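Local atomic coordinates of type II restriction enzyme AgeI (Thalassobius gelatinovorus, PDB entry 5DWA), a protein that recognises the double-stranded DNA sequence 5'-ACCGGT-3' and cuts it after the first adenine, as a restriction endonuclease of the PD-(D/E)XK class. Residues 67-72 against 207-212; 5-10 against 71-76; 30-35 against 44-49. All coordinates share one frame; numbering follows the deposited sequence. Where two conformers were deposited one is given.

Interaction 1. Residues 67-72 against 207-212. With nucleotides of chain C.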
loop_
_atom_site.group_PDB
_atom_site.type_symbol
_atom_site.label_atom_id
_atom_site.label_comp_id
_atom_site.label_asym_id
_atom_site.label_seq_id
_atom_site.Cartn_x
_atom_site.Cartn_y
_atom_site.Cartn_z
ATOM N N TRP A 67 -15.235 -11.764 8.758
ATOM C CA TRP A 67 -14.774 -10.416 8.464
ATOM C C TRP A 67 -15.040 -10.051 7.009
ATOM O O TRP A 67 -15.575 -8.984 6.709
ATOM C CB TRP A 67 -13.283 -10.301 8.766
ATOM C CG TRP A 67 -12.709 -8.932 8.693
ATOM C CD1 TRP A 67 -12.264 -8.273 7.584
ATOM C CD2 TRP A 67 -12.481 -8.061 9.801
ATOM N NE1 TRP A 67 -11.772 -7.031 7.937
ATOM C CE2 TRP A 67 -11.897 -6.882 9.293
ATOM C CE3 TRP A 67 -12.706 -8.171 11.180
ATOM C CZ2 TRP A 67 -11.543 -5.808 10.128
ATOM C CZ3 TRP A 67 -12.342 -7.114 12.004
ATOM C CH2 TRP A 67 -11.762 -5.946 11.473
ATOM N N HIS A 68 -14.647 -10.948 6.106
ATOM C CA HIS A 68 -14.621 -10.646 4.685
ATOM C C HIS A 68 -15.962 -10.826 3.992
ATOM O O HIS A 68 -16.318 -10.014 3.140
ATOM C CB HIS A 68 -13.566 -11.515 3.989
ATOM C CG HIS A 68 -13.446 -11.266 2.519
ATOM N ND1 HIS A 68 -13.181 -10.021 1.994
ATOM C CD2 HIS A 68 -13.560 -12.107 1.464
ATOM C CE1 HIS A 68 -13.138 -10.104 0.676
ATOM N NE2 HIS A 68 -13.364 -11.359 0.330
ATOM N N HIS A 69 -16.689 -11.890 4.330
ATOM C CA HIS A 69 -17.944 -12.186 3.635
ATOM C C HIS A 69 -19.160 -11.607 4.348
ATOM O O HIS A 69 -20.222 -11.489 3.738
ATOM C CB HIS A 69 -18.149 -13.702 3.456
ATOM C CG HIS A 69 -17.211 -14.335 2.476
ATOM N ND1 HIS A 69 -16.888 -13.758 1.270
ATOM C CD2 HIS A 69 -16.539 -15.512 2.521
ATOM C CE1 HIS A 69 -16.052 -14.540 0.615
ATOM N NE2 HIS A 69 -15.824 -15.614 1.353
ATOM N N VAL A 70 -19.022 -11.250 5.627
ATOM C CA VAL A 70 -20.165 -10.712 6.370
ATOM C C VAL A 70 -19.989 -9.231 6.691
ATOM O O VAL A 70 -20.691 -8.394 6.134
ATOM C CB VAL A 70 -20.419 -11.492 7.681
ATOM C CG1 VAL A 70 -21.624 -10.908 8.439
ATOM C CG2 VAL A 70 -20.630 -12.962 7.378
ATOM N N LEU A 71 -19.036 -8.898 7.560
ATOM C CA LEU A 71 -18.865 -7.510 7.997
ATOM C C LEU A 71 -18.517 -6.563 6.844
ATOM O O LEU A 71 -19.137 -5.519 6.689
ATOM C CB LEU A 71 -17.793 -7.416 9.098
ATOM C CG LEU A 71 -18.071 -8.178 10.402
ATOM C CD1 LEU A 71 -17.001 -7.888 11.460
ATOM C CD2 LEU A 71 -19.470 -7.857 10.946
ATOM N N TYR A 72 -17.537 -6.945 6.027
ATOM C CA TYR A 72 -17.179 -6.170 4.839
ATOM C C TYR A 72 -18.367 -5.890 3.941
ATOM O O TYR A 72 -18.607 -4.758 3.530
ATOM C CB TYR A 72 -16.121 -6.939 4.060
ATOM C CG TYR A 72 -15.692 -6.399 2.715
ATOM C CD1 TYR A 72 -15.272 -5.082 2.552
ATOM C CD2 TYR A 72 -15.602 -7.252 1.624
ATOM C CE1 TYR A 72 -14.828 -4.620 1.320
ATOM C CE2 TYR A 72 -15.168 -6.803 0.405
ATOM C CZ TYR A 72 -14.768 -5.502 0.254
ATOM O OH TYR A 72 -14.313 -5.094 -0.979
ATOM N N GLY A 207 -12.164 -15.367 -9.816
ATOM C CA GLY A 207 -12.058 -16.550 -8.987
ATOM C C GLY A 207 -13.400 -16.999 -8.454
ATOM O O GLY A 207 -14.450 -16.605 -8.978
ATOM N N ASP A 208 -13.369 -17.820 -7.407
ATOM C CA ASP A 208 -14.573 -18.455 -6.881
ATOM C C ASP A 208 -14.990 -17.961 -5.496
ATOM O O ASP A 208 -15.767 -18.624 -4.809
ATOM C CB ASP A 208 -14.381 -19.979 -6.849
ATOM C CG ASP A 208 -13.300 -20.427 -5.867
ATOM O OD1 ASP A 208 -12.663 -19.569 -5.214
ATOM O OD2 ASP A 208 -13.086 -21.652 -5.761
ATOM N N LEU A 209 -14.448 -16.811 -5.090
ATOM C CA LEU A 209 -14.783 -16.149 -3.818
ATOM C C LEU A 209 -14.385 -16.906 -2.551
ATOM O O LEU A 209 -14.637 -16.428 -1.451
ATOM C CB LEU A 209 -16.284 -15.844 -3.737
ATOM C CG LEU A 209 -16.771 -14.550 -4.391
ATOM C CD1 LEU A 209 -18.287 -14.587 -4.554
ATOM C CD2 LEU A 209 -16.351 -13.322 -3.585
ATOM N N VAL A 210 -13.765 -18.069 -2.689
ATOM C CA VAL A 210 -13.318 -18.796 -1.512
ATOM C C VAL A 210 -12.101 -18.082 -0.922
ATOM O O VAL A 210 -11.129 -17.802 -1.614
ATOM C CB VAL A 210 -12.991 -20.266 -1.839
ATOM C CG1 VAL A 210 -12.560 -21.009 -0.587
ATOM C CG2 VAL A 210 -14.223 -20.940 -2.447
ATOM N N ASN A 211 -12.176 -17.793 0.368
ATOM C CA ASN A 211 -11.186 -16.970 1.046
ATOM C C ASN A 211 -9.973 -17.783 1.507
ATOM O O ASN A 211 -9.864 -18.163 2.676
ATOM C CB ASN A 211 -11.895 -16.269 2.200
ATOM C CG ASN A 211 -10.971 -15.440 3.065
ATOM O OD1 ASN A 211 -9.925 -14.972 2.622
ATOM N ND2 ASN A 211 -11.375 -15.245 4.310
ATOM N N ARG A 212 -9.065 -18.038 0.569
ATOM C CA ARG A 212 -7.952 -18.942 0.810
ATOM C C ARG A 212 -6.735 -18.242 1.402
ATOM O O ARG A 212 -5.784 -18.898 1.814
ATOM C CB ARG A 212 -7.560 -19.651 -0.492
ATOM C CG ARG A 212 -8.684 -20.492 -1.053
ATOM C CD ARG A 212 -8.233 -21.322 -2.236
ATOM N NE ARG A 212 -9.318 -22.198 -2.666
ATOM C CZ ARG A 212 -10.275 -21.834 -3.515
ATOM N NH1 ARG A 212 -10.266 -20.621 -4.052
ATOM N NH2 ARG A 212 -11.239 -22.687 -3.838
ATOM P P DG C 8 -12.242 -7.381 -3.157
ATOM O OP1 DG C 8 -13.489 -7.132 -2.392
ATOM O OP2 DG C 8 -11.578 -8.700 -3.040
ATOM O "O5'" DG C 8 -12.564 -7.068 -4.675
ATOM C "C5'" DG C 8 -13.142 -5.805 -4.993
ATOM C "C4'" DG C 8 -12.595 -5.270 -6.302
ATOM O "O4'" DG C 8 -11.192 -4.925 -6.156
ATOM C "C3'" DG C 8 -12.680 -6.229 -7.464
ATOM O "O3'" DG C 8 -13.044 -5.476 -8.604
ATOM C "C2'" DG C 8 -11.252 -6.818 -7.550
ATOM C "C1'" DG C 8 -10.396 -5.655 -7.094
ATOM N N9 DG C 8 -9.178 -6.025 -6.381
ATOM C C8 DG C 8 -9.043 -6.971 -5.394
ATOM N N7 DG C 8 -7.829 -7.021 -4.885
ATOM C C5 DG C 8 -7.150 -6.009 -5.547
ATOM C C6 DG C 8 -5.812 -5.585 -5.425
ATOM O O6 DG C 8 -4.954 -6.010 -4.651
ATOM N N1 DG C 8 -5.512 -4.539 -6.294
ATOM C C2 DG C 8 -6.399 -3.968 -7.179
ATOM N N2 DG C 8 -5.935 -2.954 -7.945
ATOM N N3 DG C 8 -7.656 -4.365 -7.302
ATOM C C4 DG C 8 -7.957 -5.386 -6.466
ATOM P P DG C 7 -9.397 -5.697 2.608
ATOM O OP1 DG C 7 -10.667 -5.926 3.330
ATOM O OP2 DG C 7 -8.272 -6.627 2.776
ATOM O "O5'" DG C 7 -9.726 -5.671 1.047
ATOM C "C5'" DG C 7 -10.674 -4.774 0.520
ATOM C "C4'" DG C 7 -10.623 -4.825 -0.999
ATOM O "O4'" DG C 7 -9.445 -4.122 -1.470
ATOM C "C3'" DG C 7 -10.514 -6.225 -1.581
ATOM O "O3'" DG C 7 -11.173 -6.242 -2.814
ATOM C "C2'" DG C 7 -9.001 -6.402 -1.760
ATOM C "C1'" DG C 7 -8.593 -5.008 -2.197
ATOM N N9 DG C 7 -7.240 -4.643 -1.831
ATOM C C8 DG C 7 -6.374 -5.330 -1.011
ATOM N N7 DG C 7 -5.250 -4.699 -0.815
ATOM C C5 DG C 7 -5.397 -3.511 -1.515
ATOM C C6 DG C 7 -4.511 -2.422 -1.666
ATOM O O6 DG C 7 -3.382 -2.277 -1.176
ATOM N N1 DG C 7 -5.053 -1.420 -2.456
ATOM C C2 DG C 7 -6.297 -1.461 -3.035
ATOM N N2 DG C 7 -6.648 -0.396 -3.760
ATOM N N3 DG C 7 -7.133 -2.476 -2.906
ATOM C C4 DG C 7 -6.622 -3.460 -2.135
HETATM O O HOH W 1 -14.734 -18.307 1.753
#
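His69 turns its imidazole from helix 63-78 onto the backbone of Leu209 and the side chain of Asn211. From CB, which leaves the helix toward the loop, the path goes to CG, which stands anti to the carbonyl carbon, beside the backbone N (chi1 -70°), and carries the ring outward; Leu3 of strand 2-8 touches this side chain. At the far edge CE1 meets Leu209 O at 3.1 Å, the oxygen lying in the ring plane, an approach suited to the polarised C-H of an imidazole. NE2 finishes the path: it is 2.9 Å from water 1, also in plane, and this water accepts a hydrogen bond from Asn211 N. The CB of Asn211 lies 4.1 Å from NE2, with the amide plane nearly perpendicular to the ring (83°).

In this PD-(D/E)XK nuclease the contact ties an N-terminal helix to the loop between strand 191-196 and helix 223-230. Asn211 suits the junction because its amide works both ways: OD1 accepts from Lys200 N, while ND2 donates to Ser64 OG and Asp65 OD1 near the start of helix 63-78. His68, whose CB faces that amide, has its NE2 hydrogen-bonded to Ser201 OG.

Within the loop, Asp208 OD1 takes Val210 N at 3.1 Å in an Asx turn, and Arg212 grips the same carboxylate end-on with NH1 and NH2, one to each oxygen. On the helix, a pi-type turn closes with Tyr72 N to Trp67 O, and Tyr72 OH donates to OP1 of DG8 of chain C over 2.6 Å.

Interaction 2. Residues 5-10 against 71-76. With nucleotides of chain C.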
loop_
_atom_site.group_PDB
_atom_site.type_symbol
_atom_site.label_atom_id
_atom_site.label_comp_id
_atom_site.label_asym_id
_atom_site.label_seq_id
_atom_site.Cartn_x
_atom_site.Cartn_y
_atom_site.Cartn_z
ATOM N N LEU A 5 -24.428 -12.630 -2.548
ATOM C CA LEU A 5 -23.700 -11.370 -2.544
ATOM C C LEU A 5 -24.122 -10.480 -3.694
ATOM O O LEU A 5 -24.051 -10.876 -4.855
ATOM C CB LEU A 5 -22.194 -11.622 -2.608
ATOM C CG LEU A 5 -21.637 -12.575 -1.548
ATOM C CD1 LEU A 5 -20.127 -12.683 -1.676
ATOM C CD2 LEU A 5 -22.056 -12.150 -0.147
ATOM N N ASP A 6 -24.560 -9.272 -3.360
ATOM C CA ASP A 6 -24.954 -8.298 -4.365
ATOM C C ASP A 6 -23.725 -7.574 -4.891
ATOM O O ASP A 6 -23.122 -6.764 -4.186
ATOM C CB ASP A 6 -25.953 -7.299 -3.783
ATOM C CG ASP A 6 -26.815 -6.639 -4.846
ATOM O OD1 ASP A 6 -26.336 -6.444 -5.984
ATOM O OD2 ASP A 6 -27.982 -6.319 -4.538
ATOM N N PHE A 7 -23.353 -7.870 -6.132
ATOM C CA PHE A 7 -22.239 -7.181 -6.773
ATOM C C PHE A 7 -22.747 -5.970 -7.550
ATOM O O PHE A 7 -21.993 -5.333 -8.282
ATOM C CB PHE A 7 -21.466 -8.130 -7.704
ATOM C CG PHE A 7 -20.457 -8.999 -6.994
ATOM C CD1 PHE A 7 -19.411 -9.585 -7.694
ATOM C CD2 PHE A 7 -20.553 -9.230 -5.631
ATOM C CE1 PHE A 7 -18.483 -10.377 -7.047
ATOM C CE2 PHE A 7 -19.625 -10.023 -4.978
ATOM C CZ PHE A 7 -18.590 -10.596 -5.690
ATOM N N GLY A 8 -24.027 -5.653 -7.380
ATOM C CA GLY A 8 -24.635 -4.517 -8.045
ATOM C C GLY A 8 -25.056 -4.810 -9.471
ATOM O O GLY A 8 -24.628 -5.800 -10.060
ATOM N N ARG A 9 -25.907 -3.944 -10.015
ATOM C CA ARG A 9 -26.311 -4.001 -11.419
ATOM C C ARG A 9 -26.899 -5.351 -11.819
ATOM O O ARG A 9 -26.639 -5.845 -12.917
ATOM C CB ARG A 9 -25.121 -3.668 -12.326
ATOM N N GLY A 10 -27.688 -5.944 -10.930
ATOM C CA GLY A 10 -28.332 -7.210 -11.220
ATOM C C GLY A 10 -27.372 -8.386 -11.200
ATOM O O GLY A 10 -27.754 -9.501 -11.558
ATOM N N LEU A 71 -19.036 -8.898 7.560
ATOM C CA LEU A 71 -18.865 -7.510 7.997
ATOM C C LEU A 71 -18.517 -6.563 6.844
ATOM O O LEU A 71 -19.137 -5.519 6.689
ATOM C CB LEU A 71 -17.793 -7.416 9.098
ATOM C CG LEU A 71 -18.071 -8.178 10.402
ATOM C CD1 LEU A 71 -17.001 -7.888 11.460
ATOM C CD2 LEU A 71 -19.470 -7.857 10.946
ATOM N N TYR A 72 -17.537 -6.945 6.027
ATOM C CA TYR A 72 -17.179 -6.170 4.839
ATOM C C TYR A 72 -18.367 -5.890 3.941
ATOM O O TYR A 72 -18.607 -4.758 3.530
ATOM C CB TYR A 72 -16.121 -6.939 4.060
ATOM C CG TYR A 72 -15.692 -6.399 2.715
ATOM C CD1 TYR A 72 -15.272 -5.082 2.552
ATOM C CD2 TYR A 72 -15.602 -7.252 1.624
ATOM C CE1 TYR A 72 -14.828 -4.620 1.320
ATOM C CE2 TYR A 72 -15.168 -6.803 0.405
ATOM C CZ TYR A 72 -14.768 -5.502 0.254
ATOM O OH TYR A 72 -14.313 -5.094 -0.979
ATOM N N ARG A 73 -19.106 -6.950 3.636
ATOM C CA ARG A 73 -20.217 -6.853 2.700
ATOM C C ARG A 73 -21.342 -5.992 3.239
ATOM O O ARG A 73 -21.899 -5.158 2.524
ATOM C CB ARG A 73 -20.748 -8.244 2.365
ATOM C CG ARG A 73 -19.782 -9.074 1.560
ATOM C CD ARG A 73 -19.459 -8.429 0.225
ATOM N NE ARG A 73 -18.415 -9.179 -0.460
ATOM C CZ ARG A 73 -17.903 -8.857 -1.642
ATOM N NH1 ARG A 73 -18.332 -7.785 -2.292
ATOM N NH2 ARG A 73 -16.952 -9.607 -2.168
ATOM N N ILE A 74 -21.683 -6.205 4.502
ATOM C CA ILE A 74 -22.727 -5.423 5.135
ATOM C C ILE A 74 -22.314 -3.951 5.211
ATOM O O ILE A 74 -23.110 -3.060 4.928
ATOM C CB ILE A 74 -23.060 -5.962 6.543
ATOM C CG1 ILE A 74 -23.722 -7.340 6.427
ATOM C CG2 ILE A 74 -23.974 -5.008 7.276
ATOM C CD1 ILE A 74 -24.034 -8.001 7.754
ATOM N N TYR A 75 -21.062 -3.701 5.590
ATOM C CA TYR A 75 -20.559 -2.337 5.673
ATOM C C TYR A 75 -20.658 -1.634 4.317
ATOM O O TYR A 75 -21.167 -0.515 4.220
ATOM C CB TYR A 75 -19.115 -2.342 6.186
ATOM C CG TYR A 75 -18.579 -0.971 6.510
ATOM C CD1 TYR A 75 -18.669 -0.468 7.802
ATOM C CD2 TYR A 75 -17.974 -0.180 5.536
ATOM C CE1 TYR A 75 -18.190 0.783 8.121
ATOM C CE2 TYR A 75 -17.475 1.081 5.845
ATOM C CZ TYR A 75 -17.588 1.555 7.145
ATOM O OH TYR A 75 -17.114 2.798 7.496
ATOM N N ILE A 76 -20.177 -2.296 3.271
ATOM C CA ILE A 76 -20.242 -1.745 1.920
ATOM C C ILE A 76 -21.683 -1.439 1.478
ATOM O O ILE A 76 -21.926 -0.427 0.815
ATOM C CB ILE A 76 -19.570 -2.711 0.908
ATOM C CG1 ILE A 76 -18.068 -2.804 1.181
ATOM C CG2 ILE A 76 -19.835 -2.273 -0.533
ATOM C CD1 ILE A 76 -17.353 -1.479 1.123
ATOM P P DG C 8 -12.242 -7.381 -3.157
ATOM O OP1 DG C 8 -13.489 -7.132 -2.392
ATOM O OP2 DG C 8 -11.578 -8.700 -3.040
ATOM O "O5'" DG C 8 -12.564 -7.068 -4.675
ATOM C "C5'" DG C 8 -13.142 -5.805 -4.993
ATOM C "C4'" DG C 8 -12.595 -5.270 -6.302
ATOM O "O4'" DG C 8 -11.192 -4.925 -6.156
ATOM C "C3'" DG C 8 -12.680 -6.229 -7.464
ATOM O "O3'" DG C 8 -13.044 -5.476 -8.604
ATOM C "C2'" DG C 8 -11.252 -6.818 -7.550
ATOM C "C1'" DG C 8 -10.396 -5.655 -7.094
ATOM N N9 DG C 8 -9.178 -6.025 -6.381
ATOM C C8 DG C 8 -9.043 -6.971 -5.394
ATOM N N7 DG C 8 -7.829 -7.021 -4.885
ATOM C C5 DG C 8 -7.150 -6.009 -5.547
ATOM C C6 DG C 8 -5.812 -5.585 -5.425
ATOM O O6 DG C 8 -4.954 -6.010 -4.651
ATOM N N1 DG C 8 -5.512 -4.539 -6.294
ATOM C C2 DG C 8 -6.399 -3.968 -7.179
ATOM N N2 DG C 8 -5.935 -2.954 -7.945
ATOM N N3 DG C 8 -7.656 -4.365 -7.302
ATOM C C4 DG C 8 -7.957 -5.386 -6.466
ATOM P P DG C 7 -9.397 -5.697 2.608
ATOM O OP1 DG C 7 -10.667 -5.926 3.330
ATOM O OP2 DG C 7 -8.272 -6.627 2.776
ATOM O "O5'" DG C 7 -9.726 -5.671 1.047
ATOM C "C5'" DG C 7 -10.674 -4.774 0.520
ATOM C "C4'" DG C 7 -10.623 -4.825 -0.999
ATOM O "O4'" DG C 7 -9.445 -4.122 -1.470
ATOM C "C3'" DG C 7 -10.514 -6.225 -1.581
ATOM O "O3'" DG C 7 -11.173 -6.242 -2.814
ATOM C "C2'" DG C 7 -9.001 -6.402 -1.760
ATOM C "C1'" DG C 7 -8.593 -5.008 -2.197
ATOM N N9 DG C 7 -7.240 -4.643 -1.831
ATOM C C8 DG C 7 -6.374 -5.330 -1.011
ATOM N N7 DG C 7 -5.250 -4.699 -0.815
ATOM C C5 DG C 7 -5.397 -3.511 -1.515
ATOM C C6 DG C 7 -4.511 -2.422 -1.666
ATOM O O6 DG C 7 -3.382 -2.277 -1.176
ATOM N N1 DG C 7 -5.053 -1.420 -2.456
ATOM C C2 DG C 7 -6.297 -1.461 -3.035
ATOM N N2 DG C 7 -6.648 -0.396 -3.760
ATOM N N3 DG C 7 -7.133 -2.476 -2.906
ATOM C C4 DG C 7 -6.622 -3.460 -2.135
HETATM O O HOH W 2 -20.794 -6.145 -2.376
#
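Phe7 reaches over one face of the Arg73 guanidinium with its CE2 corner, 3.7 Å from Arg73 NH1 in the conformers described here, the two planes tilted by 23° and the side chains crossing obliquely. Over the opposite face stands CE2 of Tyr72, so the cation has a carbon of an aromatic ring over each face. A bend at chi2 (-61°) folds the arginine chain so that the guanidinium comes between Phe7 and Tyr72. Leu5 crosses this chain at about a right angle: its CD2 lies against CG, apolar on aliphatic, while CD1 covers NE from 4.1 Å. The contact thereby joins strand 2-8 of the N-terminal hairpin to helix 63-78. Water 2 bridges the two segments, donating to Asp6 O and accepting from Arg73 NH1, 3.0 Å away. NE is buried without a partner in the model, so in this contact the arginine is held by carbon contacts and by the water at NH1; its charge probably adds to the attraction for the phosphate of DG8 of chain C.

Interaction 3. Residues 30-35 against 44-49. With nucleotides of chain D.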
loop_
_atom_site.group_PDB
_atom_site.type_symbol
_atom_site.label_atom_id
_atom_site.label_comp_id
_atom_site.label_asym_id
_atom_site.label_seq_id
_atom_site.Cartn_x
_atom_site.Cartn_y
_atom_site.Cartn_z
ATOM N N ASP A 30 -28.200 -7.684 12.757
ATOM C CA ASP A 30 -29.005 -6.842 13.639
ATOM C C ASP A 30 -28.166 -6.033 14.626
ATOM O O ASP A 30 -28.554 -4.932 15.021
ATOM C CB ASP A 30 -30.019 -7.688 14.420
ATOM C CG ASP A 30 -31.150 -8.210 13.544
ATOM O OD1 ASP A 30 -31.289 -7.733 12.398
ATOM O OD2 ASP A 30 -31.901 -9.091 14.013
ATOM N N TYR A 31 -27.028 -6.585 15.033
ATOM C CA TYR A 31 -26.121 -5.870 15.927
ATOM C C TYR A 31 -25.305 -4.828 15.164
ATOM O O TYR A 31 -25.148 -3.695 15.604
ATOM C CB TYR A 31 -25.187 -6.850 16.638
ATOM C CG TYR A 31 -24.156 -6.183 17.517
ATOM C CD1 TYR A 31 -24.537 -5.492 18.657
ATOM C CD2 TYR A 31 -22.804 -6.247 17.213
ATOM C CE1 TYR A 31 -23.597 -4.878 19.475
ATOM C CE2 TYR A 31 -21.857 -5.637 18.022
ATOM C CZ TYR A 31 -22.263 -4.954 19.149
ATOM O OH TYR A 31 -21.326 -4.351 19.955
ATOM N N PHE A 32 -24.821 -5.223 13.994
ATOM C CA PHE A 32 -23.835 -4.431 13.260
ATOM C C PHE A 32 -24.441 -3.311 12.407
ATOM O O PHE A 32 -23.938 -2.192 12.418
ATOM C CB PHE A 32 -23.000 -5.374 12.389
ATOM C CG PHE A 32 -21.923 -4.698 11.578
ATOM C CD1 PHE A 32 -21.050 -3.787 12.152
ATOM C CD2 PHE A 32 -21.760 -5.026 10.237
ATOM C CE1 PHE A 32 -20.044 -3.196 11.397
ATOM C CE2 PHE A 32 -20.760 -4.444 9.476
ATOM C CZ PHE A 32 -19.906 -3.528 10.047
ATOM N N VAL A 33 -25.515 -3.603 11.677
ATOM C CA VAL A 33 -26.103 -2.608 10.783
ATOM C C VAL A 33 -26.376 -1.265 11.475
ATOM O O VAL A 33 -25.982 -0.223 10.949
ATOM C CB VAL A 33 -27.406 -3.125 10.130
ATOM C CG1 VAL A 33 -28.155 -1.984 9.455
ATOM C CG2 VAL A 33 -27.092 -4.227 9.123
ATOM N N PRO A 34 -27.018 -1.273 12.663
ATOM C CA PRO A 34 -27.291 0.036 13.269
ATOM C C PRO A 34 -26.041 0.787 13.722
ATOM O O PRO A 34 -26.133 1.965 14.060
ATOM C CB PRO A 34 -28.167 -0.309 14.484
ATOM C CG PRO A 34 -28.682 -1.670 14.234
ATOM C CD PRO A 34 -27.598 -2.366 13.463
ATOM N N LEU A 35 -24.889 0.118 13.726
ATOM C CA LEU A 35 -23.651 0.743 14.172
ATOM C C LEU A 35 -22.909 1.428 13.029
ATOM O O LEU A 35 -22.069 2.298 13.268
ATOM C CB LEU A 35 -22.728 -0.293 14.821
ATOM C CG LEU A 35 -23.282 -1.084 16.005
ATOM C CD1 LEU A 35 -22.208 -2.026 16.551
ATOM C CD2 LEU A 35 -23.781 -0.144 17.095
ATOM N N ARG A 44 -14.233 2.090 13.371
ATOM C CA ARG A 44 -13.253 1.113 13.833
ATOM C C ARG A 44 -13.812 0.384 15.054
ATOM O O ARG A 44 -13.573 -0.809 15.241
ATOM C CB ARG A 44 -11.892 1.761 14.153
ATOM C CG ARG A 44 -11.852 2.660 15.378
ATOM C CD ARG A 44 -10.450 3.179 15.587
ATOM N NE ARG A 44 -10.310 3.919 16.841
ATOM C CZ ARG A 44 -9.491 4.953 16.994
ATOM N NH1 ARG A 44 -8.762 5.381 15.974
ATOM N NH2 ARG A 44 -9.418 5.573 18.166
ATOM N N ASP A 45 -14.602 1.098 15.848
ATOM C CA ASP A 45 -15.260 0.501 17.007
ATOM C C ASP A 45 -16.474 -0.339 16.621
ATOM O O ASP A 45 -16.690 -1.427 17.166
ATOM C CB ASP A 45 -15.669 1.591 18.004
ATOM C CG ASP A 45 -14.485 2.218 18.681
ATOM O OD1 ASP A 45 -13.522 1.481 18.982
ATOM O OD2 ASP A 45 -14.508 3.446 18.908
ATOM N N ALA A 46 -17.266 0.151 15.671
ATOM C CA ALA A 46 -18.389 -0.618 15.152
ATOM C C ALA A 46 -17.936 -1.963 14.577
ATOM O O ALA A 46 -18.469 -3.011 14.926
ATOM C CB ALA A 46 -19.129 0.190 14.098
ATOM N N ILE A 47 -16.950 -1.933 13.688
ATOM C CA ILE A 47 -16.484 -3.151 13.042
ATOM C C ILE A 47 -15.753 -4.050 14.035
ATOM O O ILE A 47 -15.968 -5.263 14.069
ATOM C CB ILE A 47 -15.567 -2.814 11.853
ATOM C CG1 ILE A 47 -16.314 -1.989 10.803
ATOM C CG2 ILE A 47 -14.993 -4.080 11.216
ATOM C CD1 ILE A 47 -15.376 -1.236 9.885
ATOM N N GLY A 48 -14.908 -3.439 14.865
ATOM C CA GLY A 48 -14.133 -4.179 15.844
ATOM C C GLY A 48 -15.022 -4.925 16.815
ATOM O O GLY A 48 -14.840 -6.128 17.040
ATOM N N GLN A 49 -15.993 -4.218 17.384
ATOM C CA GLN A 49 -16.893 -4.842 18.350
ATOM C C GLN A 49 -17.816 -5.843 17.667
ATOM O O GLN A 49 -18.092 -6.906 18.219
ATOM C CB GLN A 49 -17.705 -3.785 19.115
ATOM C CG GLN A 49 -16.873 -2.876 20.026
ATOM C CD GLN A 49 -15.982 -3.637 21.013
ATOM O OE1 GLN A 49 -16.327 -4.724 21.481
ATOM N NE2 GLN A 49 -14.825 -3.060 21.326
ATOM P P DG D 11 -13.357 8.444 12.518
ATOM O OP1 DG D 11 -13.763 7.104 12.033
ATOM O OP2 DG D 11 -14.406 9.346 13.082
ATOM O "O5'" DG D 11 -12.233 8.296 13.621
ATOM C "C5'" DG D 11 -11.112 7.459 13.406
ATOM C "C4'" DG D 11 -9.845 8.154 13.859
ATOM O "O4'" DG D 11 -9.461 9.140 12.865
ATOM C "C3'" DG D 11 -9.961 8.915 15.180
ATOM O "O3'" DG D 11 -8.739 8.816 15.905
ATOM C "C2'" DG D 11 -10.224 10.351 14.724
ATOM C "C1'" DG D 11 -9.373 10.423 13.468
ATOM N N9 DG D 11 -9.837 11.406 12.491
ATOM C C8 DG D 11 -11.125 11.852 12.301
ATOM N N7 DG D 11 -11.233 12.718 11.330
ATOM C C5 DG D 11 -9.938 12.847 10.843
ATOM C C6 DG D 11 -9.429 13.644 9.785
ATOM O O6 DG D 11 -10.040 14.423 9.042
ATOM N N1 DG D 11 -8.062 13.472 9.625
ATOM C C2 DG D 11 -7.282 12.640 10.382
ATOM N N2 DG D 11 -5.986 12.619 10.081
ATOM N N3 DG D 11 -7.739 11.887 11.374
ATOM C C4 DG D 11 -9.072 12.042 11.548
#
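Leu35 N bonds to Phe32 O at 2.8 Å, one turn back in helix 22-36, where Pro34, lacking an N-H, interrupts the regular pattern. Leu35 points at helix 43-57, and Phe32 reaches it with its ring; the axes of segments 30-35 and 44-49 are antiparallel (174°) and approach to 9.5 Å. Leu35 CB meets Ala46 CB at 3.7 Å; the small alanine lets the backbones draw close. Phe32 holds CG anti to its own N (chi1 -179°), which sends the ring over to segment 44-49: CE1 lies 3.9 Å from Ile47 CA, and CZ presses on Ile47 CG1. Reducing Phe32 to an alanine would probably open a gap beside Ala46 and Ile47 and leave Ile47 CG1 without its partner on this side. Tyr31, its ring covered on one face by Leu35 CD1, brings OH to 3.8 Å from Gln49 CB, while the Gln49 amide turns off to Glu102. Beyond the pair, Phe32 reaches Leu71 and Ile74 of helix 63-78, and Ile47 packs on Trp67 of that helix and on Trp88 of helix 84-109.

Helix 63-78 is the common element. Interactions 1 and 2 use its successive turns, sharing Leu71 and Tyr72, and their centres are about 11 Å apart; Leu209 of the loop packs on Leu5, Phe7 and Arg73, joining the two. Interaction 3, its centre about 18 Å from that of interaction 1 and 16 Å from that of interaction 2, pairs helices 22-36 and 43-57. It closes before interaction 1 opens, and both its segments lie in the chain between those of interaction 2. Phe32, Val33 and Ile47 carry it onto helix 63-78. The N-terminal hairpin, three helices and the distant loop 207-212 are thus brought together, and the shared helix presents Tyr72 to the DNA backbone.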